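Local coordinates for VAPBC49 (Mycobacterium tuberculosis, PDB 5AF3), which is possibly the antitoxin of a type II toxin-antitoxin system, paired with the toxin VapC45, and probably binds DNA through a helix-turn-helix domain, at residues Tyr79-Phe84 with Gln92-Ser97; Ile102-Pro107 with Ala120-Arg125; Gln113-Asp118 with His159-Ile164. One frame throughout, in Å; residues are numbered along the deposited sequence.

Interaction 1: Tyr79-Phe84 with Gln92-Ser97; sequences YVLNAF and QRIRPS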
loop_
_atom_site.group_PDB
_atom_site.type_symbol
_atom_site.label_atom_id
_atom_site.label_comp_id
_atom_site.label_asym_id
_atom_site.label_seq_id
_atom_site.Cartn_x
_atom_site.Cartn_y
_atom_site.Cartn_z
ATOM N N TYR A 79 12.663 -9.517 2.046
ATOM C CA TYR A 79 11.253 -9.789 1.946
ATOM C C TYR A 79 10.805 -10.704 3.093
ATOM O O TYR A 79 9.800 -10.419 3.774
ATOM C CB TYR A 79 10.897 -10.402 0.599
ATOM C CG TYR A 79 9.486 -10.931 0.518
ATOM C CD1 TYR A 79 8.401 -10.078 0.258
ATOM C CD2 TYR A 79 9.238 -12.294 0.667
ATOM C CE1 TYR A 79 7.121 -10.584 0.167
ATOM C CE2 TYR A 79 7.987 -12.797 0.562
ATOM C CZ TYR A 79 6.923 -11.947 0.344
ATOM O OH TYR A 79 5.672 -12.508 0.253
ATOM N N VAL A 80 11.576 -11.759 3.334
ATOM C CA VAL A 80 11.243 -12.717 4.404
ATOM C C VAL A 80 11.365 -12.078 5.792
ATOM O O VAL A 80 10.462 -12.216 6.600
ATOM C CB VAL A 80 12.074 -13.978 4.290
ATOM C CG1 VAL A 80 11.880 -14.900 5.529
ATOM C CG2 VAL A 80 11.642 -14.765 2.993
ATOM N N LEU A 81 12.458 -11.379 6.043
ATOM C CA LEU A 81 12.635 -10.630 7.287
ATOM C C LEU A 81 11.522 -9.604 7.510
ATOM O O LEU A 81 11.113 -9.366 8.632
ATOM C CB LEU A 81 13.964 -9.919 7.288
ATOM C CG LEU A 81 15.220 -10.784 7.437
ATOM C CD1 LEU A 81 16.418 -9.884 7.365
ATOM C CD2 LEU A 81 15.142 -11.539 8.809
ATOM N N ASN A 82 11.042 -8.983 6.442
ATOM C CA ASN A 82 9.896 -8.079 6.585
ATOM C C ASN A 82 8.613 -8.789 6.976
ATOM O O ASN A 82 7.762 -8.215 7.702
ATOM C CB ASN A 82 9.687 -7.250 5.324
ATOM C CG ASN A 82 8.795 -6.028 5.584
ATOM O OD1 ASN A 82 8.856 -5.418 6.657
ATOM N ND2 ASN A 82 7.946 -5.699 4.619
ATOM N N ALA A 83 8.457 -10.021 6.506
ATOM C CA ALA A 83 7.322 -10.840 6.849
ATOM C C ALA A 83 7.438 -11.176 8.332
ATOM O O ALA A 83 6.413 -11.195 9.039
ATOM C CB ALA A 83 7.282 -12.126 6.026
ATOM N N PHE A 84 8.674 -11.431 8.791
ATOM C CA PHE A 84 8.909 -11.665 10.230
ATOM C C PHE A 84 8.518 -10.400 11.039
ATOM O O PHE A 84 7.805 -10.492 12.063
ATOM C CB PHE A 84 10.381 -12.047 10.538
ATOM C CG PHE A 84 10.803 -13.393 10.003
ATOM C CD1 PHE A 84 9.913 -14.259 9.361
ATOM C CD2 PHE A 84 12.143 -13.794 10.159
ATOM C CE1 PHE A 84 10.367 -15.490 8.862
ATOM C CE2 PHE A 84 12.590 -15.020 9.669
ATOM C CZ PHE A 84 11.717 -15.850 9.020
ATOM N N GLN A 92 15.744 -6.717 16.432
ATOM C CA GLN A 92 17.073 -6.191 16.789
ATOM C C GLN A 92 18.061 -7.269 17.213
ATOM O O GLN A 92 19.263 -7.061 17.131
ATOM C CB GLN A 92 16.950 -5.190 17.934
ATOM C CG GLN A 92 16.351 -3.867 17.512
ATOM C CD GLN A 92 16.282 -2.923 18.677
ATOM O OE1 GLN A 92 17.320 -2.455 19.177
ATOM N NE2 GLN A 92 15.061 -2.649 19.146
ATOM N N ARG A 93 17.570 -8.403 17.709
ATOM C CA ARG A 93 18.481 -9.464 18.155
ATOM C C ARG A 93 18.202 -10.785 17.422
ATOM O O ARG A 93 18.344 -11.882 17.978
ATOM C CB ARG A 93 18.406 -9.654 19.688
ATOM C CG ARG A 93 18.814 -8.416 20.499
ATOM C CD ARG A 93 18.497 -8.566 21.988
ATOM N NE ARG A 93 18.921 -7.390 22.772
ATOM C CZ ARG A 93 20.099 -7.243 23.374
ATOM N NH1 ARG A 93 21.041 -8.178 23.300
ATOM N NH2 ARG A 93 20.347 -6.132 24.045
ATOM N N ILE A 94 17.819 -10.662 16.160
ATOM C CA ILE A 94 17.443 -11.818 15.353
ATOM C C ILE A 94 18.655 -12.563 14.773
ATOM O O ILE A 94 18.513 -13.719 14.345
ATOM C CB ILE A 94 16.496 -11.402 14.204
ATOM C CG1 ILE A 94 15.764 -12.631 13.659
ATOM C CG2 ILE A 94 17.278 -10.565 13.103
ATOM C CD1 ILE A 94 14.459 -12.332 12.949
ATOM N N ARG A 95 19.812 -11.906 14.710
ATOM C CA ARG A 95 20.955 -12.521 13.994
ATOM C C ARG A 95 21.350 -13.958 14.453
ATOM O O ARG A 95 21.573 -14.842 13.621
ATOM C CB ARG A 95 22.145 -11.557 13.957
ATOM C CG ARG A 95 23.325 -12.028 13.108
ATOM C CD ARG A 95 24.348 -10.906 13.018
ATOM N NE ARG A 95 25.557 -11.276 12.274
ATOM C CZ ARG A 95 26.739 -11.575 12.823
ATOM N NH1 ARG A 95 26.907 -11.551 14.147
ATOM N NH2 ARG A 95 27.766 -11.893 12.039
ATOM N N PRO A 96 21.389 -14.234 15.775
ATOM C CA PRO A 96 21.684 -15.645 16.141
ATOM C C PRO A 96 20.707 -16.675 15.617
ATOM O O PRO A 96 21.114 -17.770 15.234
ATOM C CB PRO A 96 21.685 -15.609 17.673
ATOM C CG PRO A 96 22.071 -14.239 17.971
ATOM C CD PRO A 96 21.301 -13.405 16.983
ATOM N N SER A 97 19.417 -16.324 15.571
ATOM C CA SER A 97 18.434 -17.231 14.939
ATOM C C SER A 97 18.716 -17.451 13.466
ATOM O O SER A 97 18.549 -18.580 12.980
ATOM C CB SER A 97 16.973 -16.726 15.107
ATOM O OG SER A 97 16.588 -16.673 16.507
#

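Interaction 2: Ile102-Pro107 with Ala120-Arg125; sequences IKNVGP and AEVLWR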
loop_
_atom_site.group_PDB
_atom_site.type_symbol
_atom_site.label_atom_id
_atom_site.label_comp_id
_atom_site.label_asym_id
_atom_site.label_seq_id
_atom_site.Cartn_x
_atom_site.Cartn_y
_atom_site.Cartn_z
ATOM N N ILE A 102 20.824 -20.773 8.976
ATOM C CA ILE A 102 21.778 -21.006 7.896
ATOM C C ILE A 102 22.550 -22.317 8.172
ATOM O O ILE A 102 22.697 -23.162 7.274
ATOM C CB ILE A 102 22.719 -19.859 7.703
ATOM C CG1 ILE A 102 21.939 -18.655 7.116
ATOM C CG2 ILE A 102 23.840 -20.262 6.706
ATOM C CD1 ILE A 102 22.662 -17.344 7.273
ATOM N N LYS A 103 22.989 -22.488 9.417
ATOM C CA LYS A 103 23.757 -23.703 9.814
ATOM C C LYS A 103 22.979 -24.996 9.586
ATOM O O LYS A 103 23.587 -26.043 9.330
ATOM C CB LYS A 103 24.231 -23.598 11.266
ATOM C CG LYS A 103 25.248 -22.521 11.549
ATOM C CD LYS A 103 25.451 -22.401 13.046
ATOM C CE LYS A 103 26.456 -21.364 13.369
ATOM N NZ LYS A 103 26.690 -21.414 14.851
ATOM N N ASN A 104 21.635 -24.944 9.612
ATOM C CA ASN A 104 20.792 -26.124 9.454
ATOM C C ASN A 104 20.040 -26.296 8.136
ATOM O O ASN A 104 19.837 -27.440 7.671
ATOM C CB ASN A 104 19.767 -26.193 10.593
ATOM C CG ASN A 104 20.414 -26.539 11.910
ATOM O OD1 ASN A 104 20.649 -27.728 12.201
ATOM N ND2 ASN A 104 20.795 -25.509 12.674
ATOM N N VAL A 105 19.548 -25.190 7.577
ATOM C CA VAL A 105 18.800 -25.232 6.312
ATOM C C VAL A 105 19.725 -24.958 5.120
ATOM O O VAL A 105 19.442 -25.407 4.010
ATOM C CB VAL A 105 17.598 -24.253 6.347
ATOM C CG1 VAL A 105 16.823 -24.208 5.000
ATOM C CG2 VAL A 105 16.657 -24.738 7.454
ATOM N N GLY A 106 20.818 -24.247 5.378
ATOM C CA GLY A 106 21.823 -23.989 4.334
ATOM C C GLY A 106 22.046 -22.515 4.009
ATOM O O GLY A 106 21.357 -21.632 4.534
ATOM N N PRO A 107 23.035 -22.232 3.134
ATOM C CA PRO A 107 23.315 -20.857 2.740
ATOM C C PRO A 107 22.045 -20.137 2.291
ATOM O O PRO A 107 21.126 -20.741 1.693
ATOM C CB PRO A 107 24.321 -21.007 1.577
ATOM C CG PRO A 107 25.003 -22.353 1.885
ATOM C CD PRO A 107 23.933 -23.212 2.476
ATOM N N ALA A 120 10.308 -24.074 10.986
ATOM C CA ALA A 120 9.637 -23.916 12.300
ATOM C C ALA A 120 10.292 -24.884 13.290
ATOM O O ALA A 120 10.654 -24.486 14.389
ATOM C CB ALA A 120 8.164 -24.220 12.204
ATOM N N GLU A 121 10.446 -26.145 12.860
ATOM C CA GLU A 121 11.060 -27.186 13.706
ATOM C C GLU A 121 12.504 -26.850 14.034
ATOM O O GLU A 121 12.906 -26.955 15.198
ATOM C CB GLU A 121 10.909 -28.573 13.071
ATOM C CG GLU A 121 11.474 -29.705 13.908
ATOM C CD GLU A 121 11.437 -31.054 13.184
ATOM O OE1 GLU A 121 10.741 -31.176 12.139
ATOM O OE2 GLU A 121 12.124 -31.994 13.660
ATOM N N VAL A 122 13.281 -26.388 13.040
ATOM C CA VAL A 122 14.658 -25.944 13.296
ATOM C C VAL A 122 14.708 -24.806 14.348
ATOM O O VAL A 122 15.511 -24.811 15.303
ATOM C CB VAL A 122 15.378 -25.517 11.936
ATOM C CG1 VAL A 122 16.671 -24.835 12.199
ATOM C CG2 VAL A 122 15.564 -26.757 10.986
ATOM N N LEU A 123 13.834 -23.817 14.187
ATOM C CA LEU A 123 13.848 -22.695 15.116
ATOM C C LEU A 123 13.419 -23.081 16.522
ATOM O O LEU A 123 13.939 -22.580 17.500
ATOM C CB LEU A 123 12.931 -21.594 14.583
ATOM C CG LEU A 123 13.578 -20.860 13.399
ATOM C CD1 LEU A 123 12.414 -20.099 12.700
ATOM C CD2 LEU A 123 14.723 -19.948 13.784
ATOM N N TRP A 124 12.420 -23.933 16.599
ATOM C CA TRP A 124 11.974 -24.447 17.889
ATOM C C TRP A 124 13.168 -25.017 18.704
ATOM O O TRP A 124 13.386 -24.621 19.860
ATOM C CB TRP A 124 10.871 -25.470 17.674
ATOM C CG TRP A 124 10.547 -26.191 18.895
ATOM C CD1 TRP A 124 10.072 -25.658 20.056
ATOM C CD2 TRP A 124 10.694 -27.597 19.119
ATOM N NE1 TRP A 124 9.898 -26.652 20.993
ATOM C CE2 TRP A 124 10.279 -27.851 20.446
ATOM C CE3 TRP A 124 11.142 -28.670 18.324
ATOM C CZ2 TRP A 124 10.278 -29.135 20.996
ATOM C CZ3 TRP A 124 11.145 -29.945 18.872
ATOM C CH2 TRP A 124 10.712 -30.163 20.200
ATOM N N ARG A 125 13.928 -25.906 18.065
ATOM C CA ARG A 125 15.133 -26.532 18.637
ATOM C C ARG A 125 16.125 -25.501 19.193
ATOM O O ARG A 125 16.693 -25.691 20.281
ATOM C CB ARG A 125 15.837 -27.396 17.581
ATOM C CG ARG A 125 15.080 -28.637 17.169
ATOM C CD ARG A 125 15.975 -29.640 16.394
ATOM N NE ARG A 125 15.613 -29.785 14.966
ATOM C CZ ARG A 125 16.397 -29.462 13.933
ATOM N NH1 ARG A 125 17.621 -28.938 14.120
ATOM N NH2 ARG A 125 15.944 -29.660 12.692
#

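Interaction 3: Gln113-Asp118 with His159-Ile164; sequences QDLCTD and HYLQQI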
loop_
_atom_site.group_PDB
_atom_site.type_symbol
_atom_site.label_atom_id
_atom_site.label_comp_id
_atom_site.label_asym_id
_atom_site.label_seq_id
_atom_site.Cartn_x
_atom_site.Cartn_y
_atom_site.Cartn_z
ATOM N N GLN A 113 13.911 -22.847 -0.445
ATOM C CA GLN A 113 12.692 -23.586 -0.652
ATOM C C GLN A 113 12.337 -24.388 0.598
ATOM O O GLN A 113 11.184 -24.695 0.824
ATOM C CB GLN A 113 12.840 -24.523 -1.847
ATOM C CG GLN A 113 11.581 -25.315 -2.155
ATOM C CD GLN A 113 11.607 -25.907 -3.543
ATOM O OE1 GLN A 113 12.605 -25.800 -4.264
ATOM N NE2 GLN A 113 10.507 -26.533 -3.928
ATOM N N ASP A 114 13.346 -24.691 1.418
ATOM C CA ASP A 114 13.141 -25.548 2.596
ATOM C C ASP A 114 12.713 -24.751 3.827
ATOM O O ASP A 114 12.335 -25.325 4.855
ATOM C CB ASP A 114 14.434 -26.312 2.922
ATOM C CG ASP A 114 14.741 -27.411 1.907
ATOM O OD1 ASP A 114 13.801 -27.864 1.220
ATOM O OD2 ASP A 114 15.931 -27.806 1.816
ATOM N N LEU A 115 12.767 -23.427 3.731
ATOM C CA LEU A 115 12.446 -22.600 4.901
ATOM C C LEU A 115 11.025 -22.883 5.353
ATOM O O LEU A 115 10.782 -23.160 6.515
ATOM C CB LEU A 115 12.599 -21.103 4.603
ATOM C CG LEU A 115 12.159 -20.208 5.768
ATOM C CD1 LEU A 115 13.149 -20.311 6.955
ATOM C CD2 LEU A 115 12.035 -18.727 5.326
ATOM N N CYS A 116 10.071 -22.793 4.440
ATOM C CA CYS A 116 8.684 -22.865 4.865
ATOM C C CYS A 116 8.331 -24.241 5.459
ATOM O O CYS A 116 7.601 -24.310 6.471
ATOM C CB CYS A 116 7.739 -22.449 3.757
ATOM S SG CYS A 116 6.122 -22.263 4.385
ATOM N N THR A 117 8.905 -25.315 4.890
ATOM C CA THR A 117 8.585 -26.667 5.350
ATOM C C THR A 117 9.416 -27.125 6.582
ATOM O O THR A 117 8.913 -27.894 7.409
ATOM C CB THR A 117 8.770 -27.713 4.214
ATOM O OG1 THR A 117 10.092 -27.577 3.672
ATOM C CG2 THR A 117 7.726 -27.505 3.118
ATOM N N ASP A 118 10.663 -26.674 6.686
ATOM C CA ASP A 118 11.586 -27.149 7.738
ATOM C C ASP A 118 11.932 -26.162 8.830
ATOM O O ASP A 118 12.478 -26.572 9.876
ATOM C CB ASP A 118 12.916 -27.620 7.139
ATOM C CG ASP A 118 12.745 -28.674 6.059
ATOM O OD1 ASP A 118 11.654 -29.252 5.927
ATOM O OD2 ASP A 118 13.734 -28.893 5.333
ATOM N N HIS A 159 1.763 -17.034 4.841
ATOM C CA HIS A 159 1.180 -16.245 3.712
ATOM C C HIS A 159 2.253 -15.546 2.866
ATOM O O HIS A 159 2.198 -15.566 1.616
ATOM C CB HIS A 159 0.136 -15.247 4.249
ATOM C CG HIS A 159 -0.310 -14.195 3.267
ATOM N ND1 HIS A 159 -0.942 -14.494 2.077
ATOM C CD2 HIS A 159 -0.222 -12.843 3.317
ATOM C CE1 HIS A 159 -1.234 -13.373 1.441
ATOM N NE2 HIS A 159 -0.813 -12.356 2.173
ATOM N N TYR A 160 3.238 -14.933 3.506
ATOM C CA TYR A 160 4.310 -14.329 2.730
ATOM C C TYR A 160 5.318 -15.325 2.133
ATOM O O TYR A 160 5.799 -15.117 1.017
ATOM C CB TYR A 160 5.007 -13.237 3.529
ATOM C CG TYR A 160 3.986 -12.158 3.818
ATOM C CD1 TYR A 160 3.686 -11.206 2.853
ATOM C CD2 TYR A 160 3.259 -12.154 5.013
ATOM C CE1 TYR A 160 2.679 -10.256 3.076
ATOM C CE2 TYR A 160 2.251 -11.214 5.254
ATOM C CZ TYR A 160 1.971 -10.270 4.284
ATOM O OH TYR A 160 0.983 -9.320 4.483
ATOM N N LEU A 161 5.696 -16.340 2.912
ATOM C CA LEU A 161 6.621 -17.368 2.441
ATOM C C LEU A 161 6.130 -18.054 1.182
ATOM O O LEU A 161 6.938 -18.387 0.347
ATOM C CB LEU A 161 6.842 -18.440 3.527
ATOM C CG LEU A 161 7.436 -17.895 4.834
ATOM C CD1 LEU A 161 7.872 -19.045 5.768
ATOM C CD2 LEU A 161 8.590 -16.947 4.645
ATOM N N GLN A 162 4.814 -18.268 1.095
ATOM C CA GLN A 162 4.110 -18.911 -0.024
ATOM C C GLN A 162 4.211 -18.145 -1.341
ATOM O O GLN A 162 3.940 -18.713 -2.411
ATOM C CB GLN A 162 2.619 -19.094 0.331
ATOM C CG GLN A 162 2.359 -20.311 1.188
ATOM C CD GLN A 162 1.004 -20.294 1.916
ATOM O OE1 GLN A 162 0.258 -19.298 1.895
ATOM N NE2 GLN A 162 0.681 -21.419 2.559
ATOM N N GLN A 163 4.569 -16.871 -1.274
ATOM C CA GLN A 163 4.673 -16.016 -2.482
ATOM C C GLN A 163 5.962 -16.231 -3.293
ATOM O O GLN A 163 6.111 -15.675 -4.386
ATOM C CB GLN A 163 4.564 -14.527 -2.131
ATOM C CG GLN A 163 3.325 -14.120 -1.285
ATOM C CD GLN A 163 2.052 -14.654 -1.876
ATOM O OE1 GLN A 163 1.850 -14.586 -3.083
ATOM N NE2 GLN A 163 1.189 -15.197 -1.042
ATOM N N ILE A 164 6.915 -16.982 -2.728
ATOM C CA ILE A 164 8.240 -17.079 -3.298
ATOM C C ILE A 164 8.291 -18.307 -4.196
ATOM O O ILE A 164 7.775 -19.359 -3.828
ATOM C CB ILE A 164 9.329 -17.173 -2.181
ATOM C CG1 ILE A 164 9.225 -15.957 -1.235
ATOM C CG2 ILE A 164 10.752 -17.205 -2.787
ATOM C CD1 ILE A 164 10.186 -16.009 -0.065
#

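Interaction 1: Tyr79-Phe84 with Gln92-Ser97
I94 reaches across to helix 72-86 and meets F84 and L81 with a single methyl. CD1 of I94 lies 3.9 Å from CD2 of F84, and this is the tighter half of the contact. The methyl sits at the edge of the phenyl ring, near its plane and not over a face, and the two side chains run at about a right angle to each other. A second torsion of -4° in F84 settles which ring carbon meets the methyl: the ring plane contains the CA-CB bond, with CD1 on the side of CA and CD2 turned outward to I94. The isoleucine is nearly fully extended, chi1 -162° and chi2 157°, and so bridges a wide gap, since the CA atoms of L81 and I94 are 9.5 Å apart. L81 is the looser half; its CD2 comes only to 4.3 Å from CD1 of I94, and just 89 Å² is buried in all.

All three touching residues are buried, whereas Q92, R93, R95 and P96 on the I94 side are exposed to solvent. The contact falls within the sequence range of the putative helix-turn-helix domain, where it ties helix 72-86 to the lead-in of helix 95-105. Around it, L143 of helix 135-143 and V157 of helix 155-161 pack on F84, while I56 and I57 from a loop cover L81.

Interaction 2: Ile102-Pro107 with Ala120-Arg125
This is a small, mainly apolar helix-helix contact, partly buried, in which N104 and V105 at the C-terminal end of helix 95-105 rest on V122 and R125 of helix 115-130. V122 meets both N104 and V105, one branch each: CG1 is 3.7 Å from CB of N104, and CG2 is 4.2 Å from CG2 of V105. The CA atoms of N104 and V122 are 7.2 Å apart at the nearest point of the backbones.

The polar side of the contact is looser. R125 bends at chi3 (-112°) and folds back so that one face of its guanidinium lies over CA of V122. NH1 of R125 then stops 3.8 Å from OD1 of N104, with the oxygen at the guanidinium's edge and the amide plane turned 72° from it, too far for a hydrogen bond. The amide of N104 is instead held through ND2 by the carbonyl oxygen of W100. Just beyond, G106 takes a positive phi (119°) and ends the helix.

W100 also crosses between the helices, its NE1 bonded to the carbonyl oxygen of V122. L123 packs on S97 and L101 of helix 95-105 and on V140 and L143 of helix 135-143, while W124 touches I144 and stacks on Y151 in the neighbouring two-stranded hairpin.

Interaction 3: Gln113-Asp118 with His159-Ile164
L161 carries this contact, packing near the N-terminal end of helix 115-130, where L115 and C116 receive it. It has the most surface buried, 69 Å², against 45 Å² for C116 and 29 Å² for L115. Of its two methyls, CD2 is the closer to L115, meeting CD2 of that residue at 3.9 Å with the leucines crossing at about a right angle, and CD1 is the one on C116, 3.9 Å from its SG. The sulfur also approaches CB of L161, at 4.0 Å, so the cysteine lies along the base of the leucine as well as against its end.

Both partners leave the backbone toward L161. With CG of L115 anti to the backbone N (chi1 175°) and SG of C116 likewise (chi1 -170°), these groups are placed where they meet CD2 and CD1 of L161. The backbones come close here, with 6.4 Å between the CA atoms of C116 and L161. Everything that touches is carbon or sulfur, and the contact is purely van der Waals.

From L161 the chain makes a type I turn that ends at I164, closed by a weak bond. Q163 folds back, its NE2 donating to the carbonyl oxygen of H159 at 2.9 Å, nearly straight at 164°. Away from the contact, H159 and Y160 face the second subunit, where NE2 of H159 and OH of Y160 bond the two carboxylate oxygens of D237 of that subunit. L115 packs further on V80 of helix 72-86 and L101 of helix 95-105.

The arrangement is an apolar helix-helix packing, largely buried within a helical bundle, that sets the beginning of helix 115-130 against the region near the end of helix 155-161, shortly before strand 164-166.

How the interactions relate
The three contacts form a compact cluster, their centres 13 to 14 Å apart. Interactions 1 and 2 share helix 95-105, and between them CD2 of L123 lies 4.1 Å from the carbonyl oxygen of S97. Interactions 2 and 3 share helix 115-130, and CG1 of V105 meets CB of D114 at 3.8 Å. Interactions 1 and 3 are joined most directly: OH of Y79 is 2.7 Å from the carbonyl oxygen of Y160, a probable hydrogen bond, and CG2 of V80 packs 3.6 Å from CD1 of I164. Helix 72-86, part of interaction 1, thus packs on both segments of interaction 3, while residues 159-164 extend the cluster toward the second subunit.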